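Local coordinates for fimbriae-associated protein FAP1 (Streptococcus parasanguinis, PDB 2X12), which probably forms part of the serine-rich cell-wall fimbriae through which the bacterium adheres and builds biofilm, at residues A[161-166]-A[318-323]; A[279-284]-A[342-346]. All coordinates share one frame; numbering follows the deposited sequence.

Interaction 1 (A[161-166]-A[318-323]); sequences TQYYWA and APYVIA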
loop_
_atom_site.group_PDB
_atom_site.type_symbol
_atom_site.label_atom_id
_atom_site.label_comp_id
_atom_site.label_asym_id
_atom_site.label_seq_id
_atom_site.Cartn_x
_atom_site.Cartn_y
_atom_site.Cartn_z
ATOM N N THR A 161 -6.273 -2.446 -9.199
ATOM C CA THR A 161 -7.387 -1.889 -8.461
ATOM C C THR A 161 -6.919 -0.923 -7.417
ATOM O O THR A 161 -5.952 -1.206 -6.743
ATOM C CB THR A 161 -8.024 -3.039 -7.727
ATOM O OG1 THR A 161 -8.188 -4.118 -8.658
ATOM C CG2 THR A 161 -9.360 -2.649 -7.159
ATOM N N GLN A 162 -7.574 0.230 -7.299
ATOM C CA GLN A 162 -7.290 1.156 -6.213
ATOM C C GLN A 162 -8.328 0.888 -5.145
ATOM O O GLN A 162 -9.475 0.578 -5.458
ATOM C CB GLN A 162 -7.341 2.614 -6.672
ATOM C CG GLN A 162 -6.725 3.540 -5.606
ATOM C CD GLN A 162 -5.980 4.790 -6.152
ATOM O OE1 GLN A 162 -6.121 5.168 -7.325
ATOM N NE2 GLN A 162 -5.184 5.441 -5.273
ATOM N N TYR A 163 -7.924 1.022 -3.900
ATOM C CA TYR A 163 -8.758 0.686 -2.769
ATOM C C TYR A 163 -8.929 1.883 -1.854
ATOM O O TYR A 163 -7.923 2.526 -1.508
ATOM C CB TYR A 163 -8.090 -0.403 -1.992
ATOM C CG TYR A 163 -8.087 -1.766 -2.656
ATOM C CD1 TYR A 163 -9.141 -2.649 -2.499
ATOM C CD2 TYR A 163 -7.008 -2.206 -3.372
ATOM C CE1 TYR A 163 -9.133 -3.924 -3.067
ATOM C CE2 TYR A 163 -6.987 -3.500 -3.933
ATOM C CZ TYR A 163 -8.064 -4.345 -3.787
ATOM O OH TYR A 163 -8.058 -5.605 -4.345
ATOM N N TYR A 164 -10.168 2.172 -1.451
ATOM C CA TYR A 164 -10.455 3.387 -0.734
ATOM C C TYR A 164 -10.856 3.062 0.694
ATOM O O TYR A 164 -10.796 1.922 1.134
ATOM C CB TYR A 164 -11.545 4.180 -1.445
ATOM C CG TYR A 164 -11.173 4.549 -2.870
ATOM C CD1 TYR A 164 -10.777 5.843 -3.217
ATOM C CD2 TYR A 164 -11.219 3.591 -3.879
ATOM C CE1 TYR A 164 -10.432 6.168 -4.560
ATOM C CE2 TYR A 164 -10.878 3.890 -5.200
ATOM C CZ TYR A 164 -10.474 5.172 -5.548
ATOM O OH TYR A 164 -10.121 5.378 -6.872
ATOM N N TRP A 165 -11.265 4.073 1.436
ATOM C CA TRP A 165 -11.728 3.890 2.803
ATOM C C TRP A 165 -13.079 4.602 2.996
ATOM O O TRP A 165 -13.204 5.803 2.797
ATOM C CB TRP A 165 -10.656 4.434 3.751
ATOM C CG TRP A 165 -11.017 4.526 5.170
ATOM C CD1 TRP A 165 -11.417 5.630 5.832
ATOM C CD2 TRP A 165 -10.976 3.474 6.124
ATOM N NE1 TRP A 165 -11.664 5.341 7.137
ATOM C CE2 TRP A 165 -11.404 4.017 7.352
ATOM C CE3 TRP A 165 -10.669 2.108 6.055
ATOM C CZ2 TRP A 165 -11.507 3.259 8.504
ATOM C CZ3 TRP A 165 -10.778 1.363 7.189
ATOM C CH2 TRP A 165 -11.197 1.943 8.410
ATOM N N ALA A 166 -14.098 3.823 3.302
ATOM C CA ALA A 166 -15.299 4.329 3.954
ATOM C C ALA A 166 -15.002 4.034 5.373
ATOM O O ALA A 166 -14.383 2.978 5.656
ATOM C CB ALA A 166 -16.551 3.537 3.559
ATOM N N ALA A 318 -16.272 1.858 -6.503
ATOM C CA ALA A 318 -14.943 1.823 -5.977
ATOM C C ALA A 318 -14.944 0.907 -4.785
ATOM O O ALA A 318 -15.709 1.091 -3.849
ATOM C CB ALA A 318 -14.537 3.230 -5.557
ATOM N N PRO A 319 -14.068 -0.067 -4.787
ATOM C CA PRO A 319 -14.004 -0.917 -3.627
ATOM C C PRO A 319 -13.390 -0.208 -2.421
ATOM O O PRO A 319 -12.467 0.578 -2.567
ATOM C CB PRO A 319 -13.054 -2.024 -4.085
ATOM C CG PRO A 319 -12.105 -1.315 -4.950
ATOM C CD PRO A 319 -12.888 -0.219 -5.640
ATOM N N TYR A 320 -13.866 -0.524 -1.230
ATOM C CA TYR A 320 -13.231 0.016 -0.044
ATOM C C TYR A 320 -12.882 -1.060 0.917
ATOM O O TYR A 320 -13.532 -2.109 0.892
ATOM C CB TYR A 320 -14.120 1.053 0.638
ATOM C CG TYR A 320 -15.456 0.597 1.125
ATOM C CD1 TYR A 320 -16.590 0.781 0.348
ATOM C CD2 TYR A 320 -15.606 0.060 2.387
ATOM C CE1 TYR A 320 -17.835 0.397 0.796
ATOM C CE2 TYR A 320 -16.853 -0.329 2.851
ATOM C CZ TYR A 320 -17.964 -0.150 2.057
ATOM O OH TYR A 320 -19.201 -0.534 2.502
ATOM N N VAL A 321 -11.882 -0.785 1.772
ATOM C CA VAL A 321 -11.464 -1.726 2.834
ATOM C C VAL A 321 -12.177 -1.554 4.177
ATOM O O VAL A 321 -12.418 -0.417 4.640
ATOM C CB VAL A 321 -9.967 -1.598 3.118
ATOM C CG1 VAL A 321 -9.579 -2.495 4.310
ATOM C CG2 VAL A 321 -9.158 -1.943 1.869
ATOM N N ILE A 322 -12.513 -2.684 4.783
ATOM C CA ILE A 322 -13.033 -2.717 6.135
ATOM C C ILE A 322 -11.924 -3.225 7.047
ATOM O O ILE A 322 -11.254 -4.252 6.763
ATOM C CB ILE A 322 -14.234 -3.641 6.267
ATOM C CG1 ILE A 322 -15.471 -3.022 5.600
ATOM C CG2 ILE A 322 -14.521 -3.946 7.746
ATOM C CD1 ILE A 322 -16.450 -4.054 4.979
ATOM N N ALA A 323 -11.731 -2.535 8.164
ATOM C CA ALA A 323 -10.594 -2.851 8.983
ATOM C C ALA A 323 -10.849 -4.187 9.605
ATOM O O ALA A 323 -11.994 -4.536 9.864
ATOM C CB ALA A 323 -10.397 -1.793 10.023
#

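Interaction 2 (A[279-284]-A[342-346]); sequences RANDLA and SIPSD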
loop_
_atom_site.group_PDB
_atom_site.type_symbol
_atom_site.label_atom_id
_atom_site.label_comp_id
_atom_site.label_asym_id
_atom_site.label_seq_id
_atom_site.Cartn_x
_atom_site.Cartn_y
_atom_site.Cartn_z
ATOM N N ARG A 279 12.449 -10.195 -17.176
ATOM C CA ARG A 279 12.855 -9.128 -18.073
ATOM C C ARG A 279 11.747 -8.085 -18.147
ATOM O O ARG A 279 10.657 -8.302 -17.651
ATOM C CB ARG A 279 13.121 -9.673 -19.449
ATOM C CG ARG A 279 14.378 -10.537 -19.573
ATOM C CD ARG A 279 14.475 -11.016 -21.048
ATOM N NE ARG A 279 15.793 -11.480 -21.501
ATOM C CZ ARG A 279 16.053 -11.857 -22.760
ATOM N NH1 ARG A 279 15.086 -11.818 -23.679
ATOM N NH2 ARG A 279 17.273 -12.283 -23.124
ATOM N N ALA A 280 12.008 -6.951 -18.774
ATOM C CA ALA A 280 11.012 -5.906 -18.839
ATOM C C ALA A 280 9.633 -6.415 -19.285
ATOM O O ALA A 280 8.624 -6.033 -18.714
ATOM C CB ALA A 280 11.483 -4.843 -19.771
ATOM N N ASN A 281 9.596 -7.266 -20.298
ATOM C CA ASN A 281 8.346 -7.743 -20.868
ATOM C C ASN A 281 7.450 -8.413 -19.879
ATOM O O ASN A 281 6.249 -8.358 -20.005
ATOM C CB ASN A 281 8.648 -8.740 -21.956
ATOM C CG ASN A 281 9.586 -8.163 -23.006
ATOM O OD1 ASN A 281 9.299 -7.106 -23.569
ATOM N ND2 ASN A 281 10.736 -8.824 -23.235
ATOM N N ASP A 282 8.042 -9.048 -18.881
ATOM C CA ASP A 282 7.285 -9.768 -17.858
ATOM C C ASP A 282 6.667 -8.842 -16.863
ATOM O O ASP A 282 6.009 -9.287 -15.954
ATOM C CB ASP A 282 8.186 -10.719 -17.080
ATOM C CG ASP A 282 8.868 -11.716 -17.968
ATOM O OD1 ASP A 282 8.165 -12.339 -18.800
ATOM O OD2 ASP A 282 10.111 -11.858 -17.843
ATOM N N LEU A 283 6.893 -7.550 -16.986
ATOM C CA LEU A 283 6.220 -6.633 -16.122
ATOM C C LEU A 283 4.743 -6.622 -16.439
ATOM O O LEU A 283 4.008 -6.025 -15.708
ATOM C CB LEU A 283 6.797 -5.225 -16.247
ATOM C CG LEU A 283 8.202 -5.015 -15.691
ATOM C CD1 LEU A 283 8.715 -3.630 -15.944
ATOM C CD2 LEU A 283 8.181 -5.237 -14.257
ATOM N N ALA A 284 4.300 -7.251 -17.531
ATOM C CA ALA A 284 2.860 -7.324 -17.844
ATOM C C ALA A 284 2.109 -8.226 -16.874
ATOM O O ALA A 284 0.860 -8.278 -16.898
ATOM C CB ALA A 284 2.616 -7.753 -19.288
ATOM N N SER A 342 3.280 1.219 -21.211
ATOM C CA SER A 342 4.220 1.901 -20.362
ATOM C C SER A 342 5.435 1.013 -20.127
ATOM O O SER A 342 6.396 1.452 -19.515
ATOM C CB SER A 342 3.599 2.245 -19.014
ATOM O OG SER A 342 2.301 2.811 -19.109
ATOM N N ILE A 343 5.394 -0.235 -20.583
ATOM C CA ILE A 343 6.549 -1.129 -20.506
ATOM C C ILE A 343 7.675 -0.602 -21.382
ATOM O O ILE A 343 7.438 -0.206 -22.517
ATOM C CB ILE A 343 6.181 -2.539 -20.965
ATOM C CG1 ILE A 343 5.334 -3.204 -19.876
ATOM C CG2 ILE A 343 7.424 -3.353 -21.315
ATOM C CD1 ILE A 343 4.975 -4.694 -20.104
ATOM N N PRO A 344 8.907 -0.603 -20.853
ATOM C CA PRO A 344 10.048 -0.047 -21.549
ATOM C C PRO A 344 10.836 -0.962 -22.468
ATOM O O PRO A 344 10.713 -2.182 -22.452
ATOM C CB PRO A 344 10.945 0.430 -20.409
ATOM C CG PRO A 344 10.662 -0.473 -19.316
ATOM C CD PRO A 344 9.216 -0.861 -19.437
ATOM N N SER A 345 11.722 -0.292 -23.191
ATOM C CA SER A 345 12.410 -0.785 -24.358
ATOM C C SER A 345 13.125 -2.172 -24.278
ATOM O O SER A 345 13.115 -2.896 -25.279
ATOM C CB SER A 345 13.383 0.323 -24.814
ATOM O OG SER A 345 13.804 0.159 -26.170
ATOM N N ASP A 346 13.735 -2.555 -23.140
ATOM C CA ASP A 346 14.569 -3.830 -23.032
ATOM C C ASP A 346 15.045 -4.428 -24.392
ATOM O O ASP A 346 16.243 -4.508 -24.689
ATOM C CB ASP A 346 13.803 -4.906 -22.205
ATOM C CG ASP A 346 14.701 -6.074 -21.693
ATOM O OD1 ASP A 346 14.515 -6.466 -20.488
ATOM O OD2 ASP A 346 15.554 -6.593 -22.484
#

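Interaction 1 (A[161-166]-A[318-323])
Tyr164 and Tyr320 form a single beta bridge between the short segment 161-166 and strand 318-322. The hydrogen bonds follow the parallel pattern, although the two segments run 62° apart and separate on either side of the bridge. Tyr164 N donates to Pro319 O at 3.0 Å, nearly straight and in the carbonyl plane. Tyr164 O accepts from Val321 N at 3.0 Å, again nearly straight, with the donor tilted from the carbonyl plane. Both backbone polar groups of Tyr164 are therefore used by the residues that flank Tyr320.

Side chains pack along the bridge. The Tyr164 ring turns back along strand 318-322. Pro319 O lies at its edge, in plane, and Ala318 CB sits 3.7 Å from Tyr164 CE2. The Tyr320 ring makes a CH-pi contact with Ala166, whose CB lies 3.9 Å from the ring centroid, over the face. Tyr320 CG stands between its own backbone N and carbonyl carbon (chi1 61°), which places the ring face under Ala166 CB. Near the start of the segments, Pro319 CG meets Thr161 CG2 at 3.8 Å. The Tyr163 ring meets the same proline atom through CD1 at 4.1 Å, the two side chains crossing at about a right angle. At the other end the Trp165 indole reaches along the partner strand, and its CH2 touches Ala323 CB at 4.1 Å.

The bridge connects two sheets. Thr161 and Tyr163 make backbone hydrogen bonds to Gln334 and Gly332 on strand 330-336 of the large sheet, while Ala318 and Tyr320 bond to Gly311 and Asn309 on strand 307-311. Trp165 and Val321 both pack on Ile330, at the start of strand 330-336.

Interaction 2 (A[279-284]-A[342-346])
Ile343 lays its CD1 methyl against Leu283 and Ala284 of the 3-10 segment. This atom lies 3.9 Å from Ala284 CB. Leu283 CB is a little farther from it, at 4.3 Å. With CG1 anti to the carbonyl carbon (chi1 -74°), CD1 lies by Ala284 while the other branch, CG2, lies by Ala280 O. Pro344 follows with looser apolar contacts. Its CG approaches Ala280 CB and its CD approaches Leu283 CD1. The proline also packs on Thr149 and Phe151 of strand 148-152.

The partner is a 3-10 segment that begins at Ala280, in the loop between strands 268-276 and 287-295. Backbone bonds from Asp282 N to Arg279 O and from Leu283 N to Ala280 O hold its first part. Two carboxylates take successive N-H groups where it begins, those of Arg279 and Ala280.

Asp346, the last modelled residue, supplies the hydrogen bond across the contact. Its OD1 accepts from Ala280 N at 3.1 Å. The N-H meets OD1 on the anti side, 29° out of the carboxylate plane. One residue before Ala280, Arg279 N bonds Asp282 OD2 at 2.9 Å, also on the anti side and 22° out of the carboxylate plane.

Interactions 1 and 2 do not touch. Their centres are about 29 Å apart and their nearest atoms about 12 Å apart. Their segments alternate along the chain, in the order 161-166, 279-284, 318-323, 342-346. Strand 330-336 connects them. It bonds to 161-166 beside interaction 1, and the chain then runs on to 342-346 in interaction 2. Strand 287-295, which follows the 279-284 turn, pairs with 330-336 as well. The centre of interaction 1 is about 12 Å from the centre of the chain, that of interaction 2 about 22 Å. Interaction 1 is a single backbone bridge between 161-166 and strand 318-322, whereas interaction 2 holds the C-terminal loop against a turn.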